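Local atomic coordinates of short-chain dehydrogenase/reductase SDR (Paraburkholderia phymatum, PDB entry 5VA8), a protein that binds NADP and, as a member of the short-chain dehydrogenase/reductase family, probably catalyses an NADP(H)-dependent oxidoreduction. Residues I193-R198 and E216-R221. Sequence-based numbering, arbitrary orientation. Where two conformers were deposited one is given.
Sequences IFDTDR and EARKQR. With NAP (NADP nicotinamide-adenine-dinucleotide phosphate), chain E; TCE (3,3',3''-phosphanetriyltripropanoic acid), chain F.
Arg-218 and Asp-195 form a salt bridge where helix 214-222 reaches the loop after strand 184-191. NH2 of Arg-218 donates to OD1 of Asp-195 over 2.9 Å in a nearly straight bond (177°). The oxygen lies in the guanidinium plane, yet the donor comes from well above the carboxylate, the two planes being 51° apart, so this is no flat two-pronged pair. Two waters also bridge the pair: one water donates to OD1 of Asp-195 and to the carbonyl O of Thr-196 while accepting from NH1 of Arg-218; a second donates to OD2 and accepts a weak bond from NH2. A bend at chi3 of Arg-218 turns its guanidinium toward the carboxylate of Asp-195.

Three residues on, Arg-221 works differently. CD1 of Ile-193 rests over one guanidinium face, toward its rim, 3.8 Å from NH1 of Arg-221, whereas NH2 of Arg-221 donates to carboxylate oxygen O13 of the bound phosphine TCE at 2.9 Å. Ile-193 extends its CG1 branch anti to the backbone N (chi1 -178°), carrying CD1 toward the arginine. Phe-203 of helix 197-210 touches Ile-193 and both arginines.

Behind this layer the loop holds the cofactor. Phe-194 N donates to the nicotinamide oxygen O7N of NADP at 2.8 Å, and the hydroxyl OG1 of Thr-196 donates to phosphate oxygen O2N while also capping the following helix through Arg-198 N. The salt bridge, waters and Ile-193 contact thus join helix 214-222 to the nicotinamide-binding loop that follows strand 184-191 in the SDR Rossmann fold, with Arg-221 lining the probable substrate pocket occupied here by TCE.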
ATOM      1  N   ILE A 193      14.624  12.155  -5.163  1.00 14.72           N
ATOM      2  CA  ILE A 193      15.695  13.141  -5.054  1.00 13.80           C
ATOM      3  C   ILE A 193      15.641  14.091  -6.247  1.00 16.12           C
ATOM      4  O   ILE A 193      15.616  13.665  -7.413  1.00 16.29           O
ATOM      5  CB  ILE A 193      17.070  12.471  -4.899  1.00 15.73           C
ATOM      6  CG1 ILE A 193      18.145  13.556  -4.728  1.00 20.19           C
ATOM      7  CG2 ILE A 193      17.382  11.535  -6.052  1.00 22.20           C
ATOM      8  CD1 ILE A 193      19.519  13.018  -4.335  1.00 23.71           C
ATOM      9  N   PHE A 194      15.578  15.393  -5.947  1.00 14.97           N
ATOM     10  CA  PHE A 194      15.502  16.441  -6.955  1.00 13.78           C
ATOM     11  C   PHE A 194      16.688  17.386  -6.821  1.00 16.85           C
ATOM     12  O   PHE A 194      17.143  17.679  -5.712  1.00 16.99           O
ATOM     13  CB  PHE A 194      14.186  17.215  -6.844  1.00 13.38           C
ATOM     14  CG  PHE A 194      13.058  16.554  -7.585  1.00 13.38           C
ATOM     15  CD1 PHE A 194      12.606  17.083  -8.783  1.00 13.84           C
ATOM     16  CD2 PHE A 194      12.503  15.368  -7.118  1.00 15.15           C
ATOM     17  CE1 PHE A 194      11.597  16.467  -9.499  1.00 13.61           C
ATOM     18  CE2 PHE A 194      11.488  14.736  -7.824  1.00 15.62           C
ATOM     19  CZ  PHE A 194      11.030  15.290  -9.017  1.00 15.33           C
ATOM     20  N   ASP A 195      17.168  17.860  -7.970  1.00 15.49           N
ATOM     21  CA  ASP A 195      18.393  18.649  -8.090  1.00 14.90           C
ATOM     22  C   ASP A 195      18.128  20.088  -7.647  1.00 19.24           C
ATOM     23  O   ASP A 195      17.967  21.002  -8.457  1.00 25.31           O
ATOM     24  CB  ASP A 195      18.889  18.589  -9.528  1.00 18.28           C
ATOM     25  CG  ASP A 195      20.343  18.939  -9.655  1.00 29.91           C
ATOM     26  OD1 ASP A 195      20.988  19.192  -8.617  1.00 26.59           O
ATOM     27  OD2 ASP A 195      20.839  18.951 -10.798  1.00 32.87           O
ATOM     28  N   THR A 196      18.080  20.290  -6.329  1.00 16.71           N
ATOM     29  CA  THR A 196      17.887  21.617  -5.737  1.00 19.03           C
ATOM     30  C   THR A 196      19.020  21.923  -4.763  1.00 18.42           C
ATOM     31  O   THR A 196      19.893  21.091  -4.500  1.00 20.70           O
ATOM     32  CB  THR A 196      16.562  21.726  -4.979  1.00 15.96           C
ATOM     33  OG1 THR A 196      16.655  20.944  -3.786  1.00 16.95           O
ATOM     34  CG2 THR A 196      15.386  21.247  -5.826  1.00 15.79           C
ATOM     35  N   ASP A 197      18.986  23.134  -4.207  1.00 29.81           N
ATOM     36  CA  ASP A 197      19.980  23.507  -3.206  1.00 31.19           C
ATOM     37  C   ASP A 197      19.907  22.635  -1.961  1.00 30.91           C
ATOM     38  O   ASP A 197      20.906  22.526  -1.241  1.00 32.64           O
ATOM     39  CB  ASP A 197      19.813  24.970  -2.805  1.00 34.00           C
ATOM     40  CG  ASP A 197      20.334  25.930  -3.851  1.00 35.90           C
ATOM     41  OD1 ASP A 197      20.940  25.482  -4.847  1.00 36.75           O
ATOM     42  OD2 ASP A 197      20.132  27.144  -3.668  1.00 41.81           O
ATOM     43  N   ARG A 198      18.753  22.014  -1.691  1.00 30.25           N
ATOM     44  CA  ARG A 198      18.613  21.194  -0.491  0.61 32.67           C
ATOM     45  C   ARG A 198      19.561  20.001  -0.520  1.00 31.06           C
ATOM     46  O   ARG A 198      20.163  19.654   0.502  1.00 34.69           O
ATOM     47  CB  ARG A 198      17.165  20.724  -0.337  0.61 31.71           C
ATOM     48  N   GLU A 216      31.349  12.983  -7.123  1.00 33.74           N
ATOM     49  CA  GLU A 216      31.402  11.527  -7.085  1.00 33.03           C
ATOM     50  C   GLU A 216      30.262  10.958  -6.249  1.00 32.33           C
ATOM     51  O   GLU A 216      29.612   9.984  -6.652  1.00 30.78           O
ATOM     52  CB  GLU A 216      32.757  11.066  -6.545  1.00 33.86           C
ATOM     53  CG  GLU A 216      32.939   9.564  -6.576  1.00 34.11           C
ATOM     54  CD  GLU A 216      32.801   8.985  -7.976  1.00 50.51           C
ATOM     55  OE1 GLU A 216      33.119   9.690  -8.962  1.00 36.53           O
ATOM     56  OE2 GLU A 216      32.366   7.819  -8.084  1.00 47.86           O
ATOM     57  N   ALA A 217      29.997  11.557  -5.087  1.00 30.91           N
ATOM     58  CA  ALA A 217      28.897  11.088  -4.257  1.00 29.94           C
ATOM     59  C   ALA A 217      27.571  11.215  -4.993  1.00 29.63           C
ATOM     60  O   ALA A 217      26.711  10.334  -4.889  1.00 28.86           O
ATOM     61  CB  ALA A 217      28.861  11.867  -2.940  1.00 30.37           C
ATOM     62  N   ARG A 218      27.392  12.309  -5.744  1.00 30.62           N
ATOM     63  CA  ARG A 218      26.171  12.483  -6.535  1.00 31.02           C
ATOM     64  C   ARG A 218      26.077  11.427  -7.626  1.00 30.64           C
ATOM     65  O   ARG A 218      25.010  10.839  -7.847  1.00 30.15           O
ATOM     66  CB  ARG A 218      26.134  13.874  -7.170  1.00 36.14           C
ATOM     67  CG  ARG A 218      25.942  15.024  -6.219  1.00 42.11           C
ATOM     68  CD  ARG A 218      26.130  16.341  -6.956  1.00 47.26           C
ATOM     69  NE  ARG A 218      25.129  16.516  -8.000  1.00 48.94           N
ATOM     70  CZ  ARG A 218      24.075  17.319  -7.896  1.00 53.24           C
ATOM     71  NH1 ARG A 218      23.886  18.038  -6.792  1.00 50.20           N
ATOM     72  NH2 ARG A 218      23.211  17.411  -8.899  1.00 55.33           N
ATOM     73  N   LYS A 219      27.188  11.204  -8.337  1.00 31.28           N
ATOM     74  CA  LYS A 219      27.226  10.202  -9.398  1.00 32.94           C
ATOM     75  C   LYS A 219      26.874   8.820  -8.864  1.00 30.23           C
ATOM     76  O   LYS A 219      26.095   8.086  -9.483  1.00 31.25           O
ATOM     77  CB  LYS A 219      28.614  10.187 -10.052  1.00 33.22           C
ATOM     78  N   GLN A 220      27.438   8.446  -7.714  1.00 29.55           N
ATOM     79  CA  GLN A 220      27.168   7.126  -7.157  1.00 31.93           C
ATOM     80  C   GLN A 220      25.708   6.986  -6.756  1.00 30.96           C
ATOM     81  O   GLN A 220      25.108   5.919  -6.932  1.00 31.17           O
ATOM     82  CB  GLN A 220      28.094   6.862  -5.970  1.00 29.14           C
ATOM     83  CG  GLN A 220      29.551   6.757  -6.387  1.00 30.75           C
ATOM     84  CD  GLN A 220      30.484   6.498  -5.221  1.00 38.54           C
ATOM     85  OE1 GLN A 220      30.044   6.231  -4.099  1.00 43.59           O
ATOM     86  NE2 GLN A 220      31.783   6.584  -5.478  1.00 39.01           N
ATOM     87  N   ARG A 221      25.110   8.057  -6.229  1.00 27.66           N
ATOM     88  CA  ARG A 221      23.694   8.010  -5.884  1.00 27.31           C
ATOM     89  C   ARG A 221      22.822   7.884  -7.129  1.00 28.16           C
ATOM     90  O   ARG A 221      21.863   7.103  -7.140  1.00 27.73           O
ATOM     91  CB  ARG A 221      23.311   9.250  -5.085  1.00 28.00           C
ATOM     92  CG  ARG A 221      21.824   9.375  -4.837  1.00 31.33           C
ATOM     93  CD  ARG A 221      21.283   8.226  -3.999  1.00 27.96           C
ATOM     94  NE  ARG A 221      19.829   8.314  -3.899  1.00 28.76           N
ATOM     95  CZ  ARG A 221      19.191   9.126  -3.061  1.00 30.37           C
ATOM     96  NH1 ARG A 221      19.879   9.911  -2.235  1.00 31.91           N
ATOM     97  NH2 ARG A 221      17.867   9.156  -3.045  1.00 31.59           N
TER
HETATM   98  PA  NAP E 301      14.997  24.496  -1.591  1.00 16.95           P
HETATM   99  O1A NAP E 301      15.552  24.442  -2.957  1.00 17.38           O
HETATM  100  O2A NAP E 301      15.982  24.810  -0.485  1.00 19.64           O
HETATM  101  O5B NAP E 301      13.819  25.583  -1.618  1.00 15.61           O
HETATM  102  C5B NAP E 301      13.093  25.848  -0.409  1.00 14.30           C
HETATM  103  C4B NAP E 301      12.287  27.096  -0.642  1.00 13.32           C
HETATM  104  O4B NAP E 301      11.343  27.243   0.439  1.00 15.40           O
HETATM  105  C3B NAP E 301      13.091  28.396  -0.659  1.00 13.60           C
HETATM  106  O3B NAP E 301      12.446  29.340  -1.502  1.00 13.40           O
HETATM  107  C2B NAP E 301      13.014  28.831   0.802  1.00 15.12           C
HETATM  108  O2B NAP E 301      13.339  30.236   0.898  1.00 14.77           O
HETATM  109  C1B NAP E 301      11.557  28.474   1.102  1.00 15.76           C
HETATM  110  N9A NAP E 301      11.262  28.258   2.515  1.00 15.08           N
HETATM  111  C8A NAP E 301      11.827  27.319   3.337  1.00 15.00           C
HETATM  112  N7A NAP E 301      11.298  27.270   4.537  1.00 15.86           N
HETATM  113  C5A NAP E 301      10.320  28.254   4.506  1.00 14.06           C
HETATM  114  C6A NAP E 301       9.410  28.717   5.476  1.00 14.78           C
HETATM  115  N6A NAP E 301       9.330  28.224   6.717  1.00 15.46           N
HETATM  116  N1A NAP E 301       8.578  29.725   5.129  1.00 13.43           N
HETATM  117  C2A NAP E 301       8.653  30.217   3.885  1.00 12.05           C
HETATM  118  N3A NAP E 301       9.469  29.860   2.887  1.00 13.47           N
HETATM  119  C4A NAP E 301      10.286  28.872   3.266  1.00 13.44           C
HETATM  120  O3  NAP E 301      14.284  23.116  -1.208  1.00 16.56           O
HETATM  121  PN  NAP E 301      13.498  22.020  -2.072  1.00 14.58           P
HETATM  122  O1N NAP E 301      12.662  22.694  -3.085  1.00 14.00           O
HETATM  123  O2N NAP E 301      14.479  21.004  -2.508  1.00 16.54           O
HETATM  124  O5D NAP E 301      12.585  21.386  -0.926  1.00 17.22           O
HETATM  125  C5D NAP E 301      11.211  21.786  -0.752  1.00 17.65           C
HETATM  126  C4D NAP E 301      10.599  20.792   0.203  1.00 12.18           C
HETATM  127  O4D NAP E 301      10.603  19.485  -0.418  1.00 12.69           O
HETATM  128  C3D NAP E 301      11.329  20.622   1.541  1.00 13.50           C
HETATM  129  O3D NAP E 301      10.400  20.362   2.593  1.00 14.57           O
HETATM  130  C2D NAP E 301      12.191  19.388   1.290  1.00 12.60           C
HETATM  131  O2D NAP E 301      12.574  18.687   2.469  1.00 13.16           O
HETATM  132  C1D NAP E 301      11.209  18.575   0.453  1.00 12.74           C
HETATM  133  N1N NAP E 301      11.845  17.509  -0.360  1.00 13.77           N
HETATM  134  C2N NAP E 301      12.901  17.793  -1.140  1.00 14.94           C
HETATM  135  C3N NAP E 301      13.448  16.811  -1.939  1.00 16.16           C
HETATM  136  C7N NAP E 301      14.613  17.005  -2.861  1.00 15.02           C
HETATM  137  O7N NAP E 301      15.295  16.013  -3.185  1.00 15.64           O
HETATM  138  N7N NAP E 301      14.956  18.247  -3.191  1.00 13.86           N
HETATM  139  C4N NAP E 301      12.832  15.563  -1.966  1.00 26.82           C
HETATM  140  C5N NAP E 301      11.753  15.302  -1.138  1.00 16.99           C
HETATM  141  C6N NAP E 301      11.280  16.287  -0.324  1.00 14.96           C
HETATM  142  P2B NAP E 301      13.760  30.906   2.303  1.00 15.21           P
HETATM  143  O1X NAP E 301      12.531  30.922   3.150  1.00 16.06           O
HETATM  144  O2X NAP E 301      14.875  30.052   2.910  1.00 14.89           O
HETATM  145  O3X NAP E 301      14.262  32.307   1.902  1.00 20.06           O
HETATM  146  O16 TCE F 302      12.227  15.872   4.371  0.98 13.67           O
HETATM  147  C14 TCE F 302      12.398  15.053   3.428  0.98 13.75           C
HETATM  148  O15 TCE F 302      11.793  13.955   3.424  0.98 14.17           O
HETATM  149  C5  TCE F 302      13.371  15.393   2.300  0.98 13.78           C
HETATM  150  C2  TCE F 302      13.641  14.123   1.499  0.98 16.20           C
HETATM  151  P   TCE F 302      14.578  14.565  -0.041  0.98 17.27           P
HETATM  152  C3  TCE F 302      15.908  15.793   0.301  0.98 18.44           C
HETATM  153  C6  TCE F 302      16.872  15.010   1.181  0.98 24.79           C
HETATM  154  C8  TCE F 302      17.955  15.968   1.632  0.98 43.27           C
HETATM  155  O10 TCE F 302      19.150  15.634   1.455  0.98 46.08           O
HETATM  156  O9  TCE F 302      17.650  17.074   2.158  0.98 45.76           O
HETATM  157  C1  TCE F 302      15.241  13.023  -0.800  0.98 17.24           C
HETATM  158  C4  TCE F 302      14.051  12.127  -1.126  0.98 17.27           C
HETATM  159  C11 TCE F 302      14.604  10.825  -1.674  0.98 18.72           C
HETATM  160  O12 TCE F 302      13.835   9.921  -2.097  0.98 16.45           O
HETATM  161  O13 TCE F 302      15.854  10.672  -1.701  0.98 20.50           O
HETATM  162  O   HOH W   1      21.797  20.195  -6.143  1.00 31.15           O
HETATM  163  O   HOH W   2      22.024  16.586 -11.456  1.00 37.80           O